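Local coordinates for protein exopolygalacturonase (Yersinia enterocolitica, PDB 2UVF) that hydrolyses the homogalacturonan backbone of pectin by exo-attack at chain ends, as a family 28 glycoside hydrolase built on a parallel beta-helix, at residues L465-T470 with M495-D500; S442-W447 with A517-F522; I539-D544 with S570-S575. All blocks are in the same frame, centred on the assembly; numbering follows the deposited sequence. Where two conformers were deposited one is given.

Contact 1: residues L465-T470 with M495-D500; sequences LRAKST and MVMTLD
Successive coils of the family 28 parallel beta-helix bring segments 465-470 and 495-500 into register, the axes of strands 466-470 and 495-500 lying 4.6 Å apart and only 5° from parallel. The ladder alternates in the usual parallel way: L465 O accepts from V496 N at 2.9 Å, A467 N donates to V496 O at 2.8 Å, and A467 O accepts from T498 N at 2.9 Å. A longer bond joins S469 N to T498 O, and the one from D500 N to S469 O is weak. L465, A467, S469, M495, M497 and L499 share the inward face, where F519 and F522 cover the central part. L465 and M495 lie alongside each other, CD2 resting 3.8 Å from SD, and S469 OG turns to T444. The opposite face carries R466, K468, V496 and T498. R466 starts with CG anti to the backbone N (chi1 172°), then bends at chi2 and chi3, so that CD runs alongside V496 CB and NH1 stops 3.3 Å from V496 CG1. From there NH1 reaches T498 OG1 at 2.7 Å, the hydroxyl lying at the guanidinium edge near its plane; the N-H...O angle of 120° makes this bond weak. K468 CB lies above one face of the guanidinium, toward its rim, while the lysine chain leads away from the neighbouring strand to the bound galacturonate. R466 was deposited in two conformers, so its weak grip on T498 is probably not permanent, whereas the backbone ladder sets the place from which K468 reaches the bound sugar.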
loop_
_atom_site.group_PDB
_atom_site.type_symbol
_atom_site.label_atom_id
_atom_site.label_comp_id
_atom_site.label_asym_id
_atom_site.label_seq_id
_atom_site.Cartn_x
_atom_site.Cartn_y
_atom_site.Cartn_z
ATOM N N LEU A 465 -3.655 5.911 10.703
ATOM C CA LEU A 465 -2.252 5.643 10.882
ATOM C C LEU A 465 -2.121 4.646 12.015
ATOM O O LEU A 465 -2.563 4.908 13.139
ATOM C CB LEU A 465 -1.478 6.939 11.160
ATOM C CG LEU A 465 0.018 6.841 11.450
ATOM C CD1 LEU A 465 0.772 6.116 10.351
ATOM C CD2 LEU A 465 0.606 8.245 11.670
ATOM N N ARG A 466 -1.543 3.483 11.713
ATOM C CA ARG A 466 -1.390 2.397 12.683
ATOM C C ARG A 466 0.083 2.002 12.813
ATOM O O ARG A 466 0.700 1.566 11.855
ATOM C CB ARG A 466 -2.264 1.183 12.292
ATOM C CG ARG A 466 -2.058 -0.118 13.122
ATOM C CD ARG A 466 -2.434 0.018 14.605
ATOM N NE ARG A 466 -2.992 -1.226 15.152
ATOM C CZ ARG A 466 -2.834 -1.653 16.407
ATOM N NH1 ARG A 466 -2.102 -0.959 17.270
ATOM N NH2 ARG A 466 -3.392 -2.797 16.795
ATOM N N ALA A 467 0.628 2.185 14.011
ATOM C CA ALA A 467 2.038 1.902 14.312
ATOM C C ALA A 467 2.064 0.899 15.440
ATOM O O ALA A 467 1.677 1.203 16.577
ATOM C CB ALA A 467 2.842 3.189 14.676
ATOM N N LYS A 468 2.488 -0.312 15.100
ATOM C CA LYS A 468 2.465 -1.459 16.017
ATOM C C LYS A 468 3.838 -2.106 16.104
ATOM O O LYS A 468 4.529 -2.229 15.101
ATOM C CB LYS A 468 1.403 -2.492 15.583
ATOM C CG LYS A 468 0.928 -2.329 14.132
ATOM C CD LYS A 468 0.819 -3.648 13.367
ATOM C CE LYS A 468 -0.585 -4.208 13.303
ATOM N NZ LYS A 468 -0.743 -5.064 12.069
ATOM N N SER A 469 4.236 -2.495 17.313
ATOM C CA SER A 469 5.445 -3.309 17.505
ATOM C C SER A 469 5.349 -4.062 18.821
ATOM O O SER A 469 4.319 -3.984 19.499
ATOM C CB SER A 469 6.708 -2.448 17.482
ATOM O OG SER A 469 7.865 -3.245 17.324
ATOM N N THR A 470 6.392 -4.836 19.138
ATOM C CA THR A 470 6.656 -5.303 20.516
ATOM C C THR A 470 8.128 -5.054 20.845
ATOM O O THR A 470 8.934 -4.791 19.948
ATOM C CB THR A 470 6.253 -6.802 20.798
ATOM O OG1 THR A 470 7.123 -7.705 20.100
ATOM C CG2 THR A 470 4.796 -7.091 20.409
ATOM N N MET A 495 -5.533 7.295 15.036
ATOM C CA MET A 495 -4.128 6.925 15.090
ATOM C C MET A 495 -3.884 5.995 16.272
ATOM O O MET A 495 -4.432 6.196 17.354
ATOM C CB MET A 495 -3.223 8.163 15.159
ATOM C CG MET A 495 -1.736 7.849 15.202
ATOM S SD MET A 495 -0.674 9.291 15.068
ATOM C CE MET A 495 -0.834 10.014 16.710
ATOM N N VAL A 496 -3.085 4.960 16.039
ATOM C CA VAL A 496 -2.595 4.091 17.119
ATOM C C VAL A 496 -1.082 3.906 17.015
ATOM O O VAL A 496 -0.516 3.837 15.926
ATOM C CB VAL A 496 -3.294 2.706 17.167
ATOM C CG1 VAL A 496 -3.024 2.018 18.498
ATOM C CG2 VAL A 496 -4.774 2.849 16.980
ATOM N N MET A 497 -0.442 3.886 18.177
ATOM C CA MET A 497 0.974 3.622 18.332
ATOM C C MET A 497 1.081 2.732 19.567
ATOM O O MET A 497 1.112 3.233 20.691
ATOM C CB MET A 497 1.738 4.918 18.570
ATOM C CG MET A 497 1.540 6.004 17.530
ATOM S SD MET A 497 2.626 7.412 17.851
ATOM C CE MET A 497 4.235 6.718 17.549
ATOM N N THR A 498 1.084 1.417 19.372
ATOM C CA THR A 498 1.237 0.486 20.491
ATOM C C THR A 498 2.617 -0.142 20.493
ATOM O O THR A 498 3.183 -0.411 19.431
ATOM C CB THR A 498 0.155 -0.609 20.528
ATOM O OG1 THR A 498 -0.194 -1.002 19.194
ATOM C CG2 THR A 498 -1.082 -0.098 21.229
ATOM N N LEU A 499 3.152 -0.335 21.701
ATOM C CA LEU A 499 4.474 -0.935 21.933
ATOM C C LEU A 499 4.341 -1.913 23.096
ATOM O O LEU A 499 4.236 -1.506 24.262
ATOM C CB LEU A 499 5.507 0.144 22.267
ATOM C CG LEU A 499 6.942 0.059 21.739
ATOM C CD1 LEU A 499 7.708 1.311 22.153
ATOM C CD2 LEU A 499 7.675 -1.202 22.192
ATOM N N ASP A 500 4.336 -3.204 22.780
ATOM C CA ASP A 500 4.045 -4.223 23.784
ATOM C C ASP A 500 5.311 -5.008 24.256
ATOM O O ASP A 500 5.694 -6.012 23.640
ATOM C CB ASP A 500 2.907 -5.156 23.287
ATOM C CG ASP A 500 1.730 -4.390 22.617
ATOM O OD1 ASP A 500 1.972 -3.399 21.893
ATOM O OD2 ASP A 500 0.551 -4.792 22.793
#

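Contact 2: residues S442-W447 with A517-F522; sequences SHTGAW and AQFYDF. With ADA (alpha-D-galactopyranuronic acid), chain C; ADA (alpha-D-galactopyranuronic acid), chain B.
W447 gives up more surface than any other residue here, with T444 and Q518 next. The indole is carried by a CG anti to the carbonyl carbon (chi1 -75°), and it meets strand 518-522 with the far corner of its six-membered ring. W447 CH2 lies 3.6 Å from Q518 CG, the methylene group that Q518 holds in the crowded position between its backbone N and carbonyl carbon. The same W447 CH2 is 3.6 Å from Y520 CE2. The two rings meet obliquely, with centroids 5.8 Å apart and planes at 74°. R478 links the pair a second way, by a cation-pi contact with W447 and a hydrogen bond between NH1 and Y520 OH. T444 meets A517, just before the strand, and the ring of F519, which lies between the two residues that W447 touches. With OG1 between the backbone N and the carbonyl carbon (chi1 55°), T444 CG2 is directed to that ring, 4.2 Å from F519 CE1, while OG1 is hydrogen-bonded to S469 OG and G474 O.

T444 and W447 are the ends of a type I beta turn, closed by W447 N donating to T444 O at 3.0 Å. This turn lies in the loop between strands 438-441 and 448-459 of the beta-helix, and no hydrogen bond joins it to 517-522; the contact is made mainly by carbon atoms. Upstream, the loop lines the digalacturonate site. S442 CB and OG face the carboxylate of the chain B sugar, and H443, central residue of an inverse gamma turn, lays one face of its imidazole against C1 of the chain C sugar. H443 CE1 comes 3.2 Å from O5 of that sugar, and H443 ND1 is bonded to Y233 OH.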
loop_
_atom_site.group_PDB
_atom_site.type_symbol
_atom_site.label_atom_id
_atom_site.label_comp_id
_atom_site.label_asym_id
_atom_site.label_seq_id
_atom_site.Cartn_x
_atom_site.Cartn_y
_atom_site.Cartn_z
ATOM N N SER A 442 4.392 -3.631 12.685
ATOM C CA SER A 442 4.618 -4.722 13.691
ATOM C C SER A 442 5.989 -5.364 13.513
ATOM O O SER A 442 6.750 -5.446 14.470
ATOM C CB SER A 442 3.519 -5.777 13.780
ATOM O OG SER A 442 4.057 -7.019 14.219
ATOM N N HIS A 443 6.292 -5.791 12.289
ATOM C CA HIS A 443 7.669 -6.152 11.900
ATOM C C HIS A 443 8.498 -4.869 11.740
ATOM O O HIS A 443 8.574 -4.316 10.650
ATOM C CB HIS A 443 7.694 -6.978 10.592
ATOM C CG HIS A 443 7.099 -8.353 10.711
ATOM N ND1 HIS A 443 7.135 -9.260 9.659
ATOM C CD2 HIS A 443 6.479 -8.987 11.756
ATOM C CE1 HIS A 443 6.552 -10.386 10.045
ATOM N NE2 HIS A 443 6.147 -10.248 11.315
ATOM N N THR A 444 9.094 -4.389 12.833
ATOM C CA THR A 444 9.850 -3.118 12.813
ATOM C C THR A 444 11.377 -3.258 12.997
ATOM O O THR A 444 12.091 -2.250 13.155
ATOM C CB THR A 444 9.294 -2.109 13.837
ATOM O OG1 THR A 444 9.276 -2.712 15.131
ATOM C CG2 THR A 444 7.877 -1.678 13.465
ATOM N N GLY A 445 11.856 -4.503 12.940
ATOM C CA GLY A 445 13.268 -4.879 13.119
ATOM C C GLY A 445 14.383 -3.987 12.594
ATOM O O GLY A 445 15.133 -3.418 13.375
ATOM N N ALA A 446 14.526 -3.883 11.279
ATOM C CA ALA A 446 15.605 -3.067 10.699
ATOM C C ALA A 446 15.296 -1.560 10.639
ATOM O O ALA A 446 16.087 -0.783 10.092
ATOM C CB ALA A 446 16.007 -3.590 9.310
ATOM N N TRP A 447 14.170 -1.154 11.226
ATOM C CA TRP A 447 13.666 0.232 11.175
ATOM C C TRP A 447 12.759 0.505 9.969
ATOM O O TRP A 447 13.061 0.123 8.843
ATOM C CB TRP A 447 14.796 1.284 11.266
ATOM C CG TRP A 447 15.368 1.436 12.664
ATOM C CD1 TRP A 447 16.553 0.926 13.127
ATOM C CD2 TRP A 447 14.771 2.129 13.781
ATOM N NE1 TRP A 447 16.731 1.259 14.452
ATOM C CE2 TRP A 447 15.657 1.996 14.878
ATOM C CE3 TRP A 447 13.579 2.843 13.958
ATOM C CZ2 TRP A 447 15.387 2.553 16.136
ATOM C CZ3 TRP A 447 13.311 3.401 15.206
ATOM C CH2 TRP A 447 14.213 3.253 16.279
ATOM N N ALA A 517 12.192 -2.030 20.903
ATOM C CA ALA A 517 11.456 -1.292 19.877
ATOM C C ALA A 517 10.941 0.036 20.405
ATOM O O ALA A 517 10.652 0.173 21.601
ATOM C CB ALA A 517 10.302 -2.135 19.321
ATOM N N GLN A 518 10.822 1.003 19.496
ATOM C CA GLN A 518 10.413 2.366 19.836
ATOM C C GLN A 518 9.878 3.128 18.624
ATOM O O GLN A 518 10.359 2.966 17.502
ATOM C CB GLN A 518 11.576 3.135 20.485
ATOM C CG GLN A 518 12.856 3.181 19.636
ATOM C CD GLN A 518 14.135 3.401 20.456
ATOM O OE1 GLN A 518 14.291 4.426 21.126
ATOM N NE2 GLN A 518 15.060 2.445 20.380
ATOM N N PHE A 519 8.873 3.960 18.875
ATOM C CA PHE A 519 8.352 4.886 17.881
ATOM C C PHE A 519 8.671 6.314 18.303
ATOM O O PHE A 519 8.427 6.706 19.443
ATOM C CB PHE A 519 6.844 4.702 17.704
ATOM C CG PHE A 519 6.449 3.335 17.214
ATOM C CD1 PHE A 519 6.761 2.926 15.914
ATOM C CD2 PHE A 519 5.753 2.459 18.047
ATOM C CE1 PHE A 519 6.404 1.664 15.455
ATOM C CE2 PHE A 519 5.379 1.203 17.599
ATOM C CZ PHE A 519 5.707 0.800 16.299
ATOM N N TYR A 520 9.259 7.073 17.387
ATOM C CA TYR A 520 9.558 8.475 17.638
ATOM C C TYR A 520 9.586 9.312 16.353
ATOM O O TYR A 520 9.807 8.788 15.250
ATOM C CB TYR A 520 10.838 8.645 18.486
ATOM C CG TYR A 520 12.136 8.313 17.798
ATOM C CD1 TYR A 520 12.803 9.268 17.035
ATOM C CD2 TYR A 520 12.715 7.043 17.929
ATOM C CE1 TYR A 520 14.003 8.962 16.389
ATOM C CE2 TYR A 520 13.917 6.729 17.291
ATOM C CZ TYR A 520 14.552 7.693 16.528
ATOM O OH TYR A 520 15.736 7.389 15.888
ATOM N N ASP A 521 9.363 10.616 16.509
ATOM C CA ASP A 521 9.377 11.543 15.384
ATOM C C ASP A 521 8.216 11.205 14.423
ATOM O O ASP A 521 8.417 10.827 13.268
ATOM C CB ASP A 521 10.762 11.552 14.707
ATOM C CG ASP A 521 10.898 12.617 13.642
ATOM O OD1 ASP A 521 10.170 13.634 13.706
ATOM O OD2 ASP A 521 11.739 12.423 12.726
ATOM N N PHE A 522 7.002 11.316 14.960
ATOM C CA PHE A 522 5.755 11.147 14.216
ATOM C C PHE A 522 5.053 12.486 14.176
ATOM O O PHE A 522 4.936 13.175 15.188
ATOM C CB PHE A 522 4.826 10.128 14.891
ATOM C CG PHE A 522 5.041 8.698 14.451
ATOM C CD1 PHE A 522 6.312 8.121 14.452
ATOM C CD2 PHE A 522 3.950 7.913 14.053
ATOM C CE1 PHE A 522 6.494 6.801 14.050
ATOM C CE2 PHE A 522 4.135 6.579 13.653
ATOM C CZ PHE A 522 5.399 6.033 13.655
HETATM C C1 ADA C . 3.163 -9.218 9.245
HETATM C C2 ADA C . 3.798 -8.078 8.422
HETATM C C3 ADA C . 3.429 -8.309 6.944
HETATM C C4 ADA C . 3.954 -9.700 6.470
HETATM C C5 ADA C . 3.359 -10.811 7.364
HETATM C C6 ADA C . 3.775 -12.283 7.090
HETATM O O2 ADA C . 3.365 -6.786 8.892
HETATM O O3 ADA C . 3.918 -7.249 6.127
HETATM O O4 ADA C . 5.385 -9.755 6.491
HETATM O O5 ADA C . 3.604 -10.533 8.776
HETATM O O6B ADA C . 4.131 -12.952 8.085
HETATM O O6A ADA C . 3.720 -12.726 5.917
HETATM C C1 ADA B . -1.654 -8.549 9.457
HETATM C C2 ADA B . -0.868 -9.276 8.347
HETATM C C3 ADA B . -0.226 -10.522 8.999
HETATM C C4 ADA B . 0.922 -9.992 9.876
HETATM C C5 ADA B . 0.267 -9.132 10.971
HETATM C C6 ADA B . 1.335 -8.480 11.880
HETATM O O1 ADA B . -2.634 -9.397 10.125
HETATM O O2 ADA B . -1.658 -9.587 7.222
HETATM O O3 ADA B . 0.179 -11.533 8.043
HETATM O O4 ADA B . 1.731 -9.104 9.064
HETATM O O5 ADA B . -0.642 -8.090 10.405
HETATM O O6B ADA B . 1.848 -7.396 11.502
HETATM O O6A ADA B . 1.630 -9.066 12.953
#

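Contact 3: residues I539-D544 with S570-S575; sequences IEIKGD and SDLRDS
D571 sets CG anti to its own carbonyl carbon (chi1 -53°), which brings one carboxylate oxygen to the backbone of G543, and L572 holds CG anti to the backbone N (chi1 -176°), which turns its two methyls to I541. The contact joins strands 539-542 and 568-573, parallel neighbours on coils near the C-terminal end of the beta-helix. S570 N gives I541 O a nearly straight bond of 2.8 Å (173°), although the donor stands above the carbonyl plane. Beyond S570 the ladder stops: D571 adopts left-handed backbone angles and the chain turns away, leaving its side chain to take over as acceptor. G543 N donates to D571 OD2 at 3.1 Å, on the anti lone pair of that oxygen. K542 NZ is 4.0 Å from D571 OD2, too far for a salt bridge, yet its charge would still favour the ionised carboxylate; the ammonium bonds G543 O. On the inward side I541 and L572 cross obliquely beside H551. I541 CG2 lies 4.1 Å from L572 CD1, and I541 CD1 is 4.2 Å from L572 CD2.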
loop_
_atom_site.group_PDB
_atom_site.type_symbol
_atom_site.label_atom_id
_atom_site.label_comp_id
_atom_site.label_asym_id
_atom_site.label_seq_id
_atom_site.Cartn_x
_atom_site.Cartn_y
_atom_site.Cartn_z
ATOM N N ILE A 539 -7.352 8.666 19.455
ATOM C CA ILE A 539 -5.903 8.675 19.372
ATOM C C ILE A 539 -5.435 7.797 20.542
ATOM O O ILE A 539 -5.848 7.998 21.690
ATOM C CB ILE A 539 -5.309 10.117 19.413
ATOM C CG1 ILE A 539 -5.811 10.948 18.220
ATOM C CG2 ILE A 539 -3.778 10.073 19.420
ATOM C CD1 ILE A 539 -5.301 12.418 18.157
ATOM N N GLU A 540 -4.639 6.777 20.240
ATOM C CA GLU A 540 -4.229 5.833 21.253
ATOM C C GLU A 540 -2.771 5.487 21.143
ATOM O O GLU A 540 -2.328 4.854 20.187
ATOM C CB GLU A 540 -5.074 4.561 21.235
ATOM C CG GLU A 540 -4.615 3.558 22.273
ATOM C CD GLU A 540 -5.426 2.296 22.281
ATOM O OE1 GLU A 540 -5.981 1.945 21.219
ATOM O OE2 GLU A 540 -5.508 1.652 23.356
ATOM N N ILE A 541 -2.038 5.919 22.158
ATOM C CA ILE A 541 -0.610 5.704 22.276
ATOM C C ILE A 541 -0.436 4.866 23.546
ATOM O O ILE A 541 -1.006 5.190 24.590
ATOM C CB ILE A 541 0.134 7.079 22.325
ATOM C CG1 ILE A 541 -0.016 7.813 20.972
ATOM C CG2 ILE A 541 1.591 6.906 22.685
ATOM C CD1 ILE A 541 0.073 9.326 21.031
ATOM N N LYS A 542 0.290 3.753 23.434
ATOM C CA LYS A 542 0.604 2.895 24.588
ATOM C C LYS A 542 1.947 2.174 24.423
ATOM O O LYS A 542 2.196 1.519 23.406
ATOM C CB LYS A 542 -0.495 1.858 24.835
ATOM C CG LYS A 542 -0.567 1.404 26.294
ATOM C CD LYS A 542 -0.820 -0.097 26.463
ATOM C CE LYS A 542 -0.745 -0.506 27.938
ATOM N NZ LYS A 542 0.553 -0.140 28.622
ATOM N N GLY A 543 2.802 2.293 25.431
ATOM C CA GLY A 543 4.084 1.601 25.436
ATOM C C GLY A 543 4.164 0.625 26.591
ATOM O O GLY A 543 3.247 -0.176 26.804
ATOM N N ASP A 544 5.276 0.698 27.324
ATOM C CA ASP A 544 5.455 0.013 28.612
ATOM C C ASP A 544 6.544 0.754 29.397
ATOM O O ASP A 544 7.701 0.320 29.405
ATOM C CB ASP A 544 5.845 -1.458 28.405
ATOM C CG ASP A 544 5.374 -2.359 29.545
ATOM O OD1 ASP A 544 5.128 -1.850 30.666
ATOM O OD2 ASP A 544 5.245 -3.587 29.316
ATOM N N SER A 570 -0.744 6.926 26.707
ATOM C CA SER A 570 0.245 6.630 27.690
ATOM C C SER A 570 1.623 6.297 27.238
ATOM O O SER A 570 1.870 5.732 26.201
ATOM C CB SER A 570 -0.259 5.713 28.775
ATOM O OG SER A 570 -0.236 4.379 28.379
ATOM N N ASP A 571 2.535 6.670 28.091
ATOM C CA ASP A 571 3.956 6.410 27.847
ATOM C C ASP A 571 4.499 7.220 26.692
ATOM O O ASP A 571 5.084 6.681 25.748
ATOM C CB ASP A 571 4.215 4.915 27.616
ATOM C CG ASP A 571 3.650 4.052 28.722
ATOM O OD1 ASP A 571 3.752 4.440 29.908
ATOM O OD2 ASP A 571 3.092 2.981 28.408
ATOM N N LEU A 572 4.333 8.529 26.792
ATOM C CA LEU A 572 4.766 9.416 25.737
ATOM C C LEU A 572 5.644 10.532 26.295
ATOM O O LEU A 572 5.359 11.073 27.354
ATOM C CB LEU A 572 3.544 9.988 25.023
ATOM C CG LEU A 572 3.819 10.869 23.807
ATOM C CD1 LEU A 572 4.290 10.031 22.625
ATOM C CD2 LEU A 572 2.568 11.654 23.477
ATOM N N ARG A 573 6.708 10.872 25.582
ATOM C CA ARG A 573 7.595 11.947 26.013
ATOM C C ARG A 573 7.909 12.917 24.892
ATOM O O ARG A 573 7.852 12.545 23.720
ATOM C CB ARG A 573 8.904 11.366 26.553
ATOM C CG ARG A 573 8.691 10.313 27.603
ATOM C CD ARG A 573 9.908 10.136 28.473
ATOM N NE ARG A 573 9.574 9.300 29.631
ATOM C CZ ARG A 573 10.326 9.190 30.722
ATOM N NH1 ARG A 573 11.474 9.865 30.823
ATOM N NH2 ARG A 573 9.929 8.400 31.710
ATOM N N ASP A 574 8.266 14.150 25.262
ATOM C CA ASP A 574 8.738 15.185 24.310
ATOM C C ASP A 574 7.768 15.447 23.128
ATOM O O ASP A 574 8.195 15.734 21.991
ATOM C CB ASP A 574 10.170 14.891 23.791
ATOM C CG ASP A 574 11.066 14.184 24.828
ATOM O OD1 ASP A 574 11.028 14.552 26.025
ATOM O OD2 ASP A 574 11.825 13.263 24.424
ATOM N N SER A 575 6.467 15.376 23.416
ATOM C CA SER A 575 5.441 15.502 22.385
ATOM C C SER A 575 4.482 16.689 22.586
ATOM O O SER A 575 4.217 17.090 23.717
ATOM C CB SER A 575 4.663 14.193 22.306
ATOM O OG SER A 575 5.534 13.113 22.010
#

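How the contacts relate
All three contacts belong to the same parallel beta-helix. Contacts 1 and 3 continue one another: strands 463-470, 493-500, 539-542 and 568-573 pair in that order, and M497 and L499 are probably hydrogen-bonded to K542 across the join, with centres about 10 Å apart. Contact 2, its centre about 9 Å from that of contact 1, uses strand 518-532 between strands 493-500 and 539-542 in sequence; both segments of contact 1 fall between its own two. Contacts 2 and 3 do not touch, their centres being about 14 Å apart. The series thus runs from the sugar-binding coils, at K468, S442 and H443, toward the C-terminal coils.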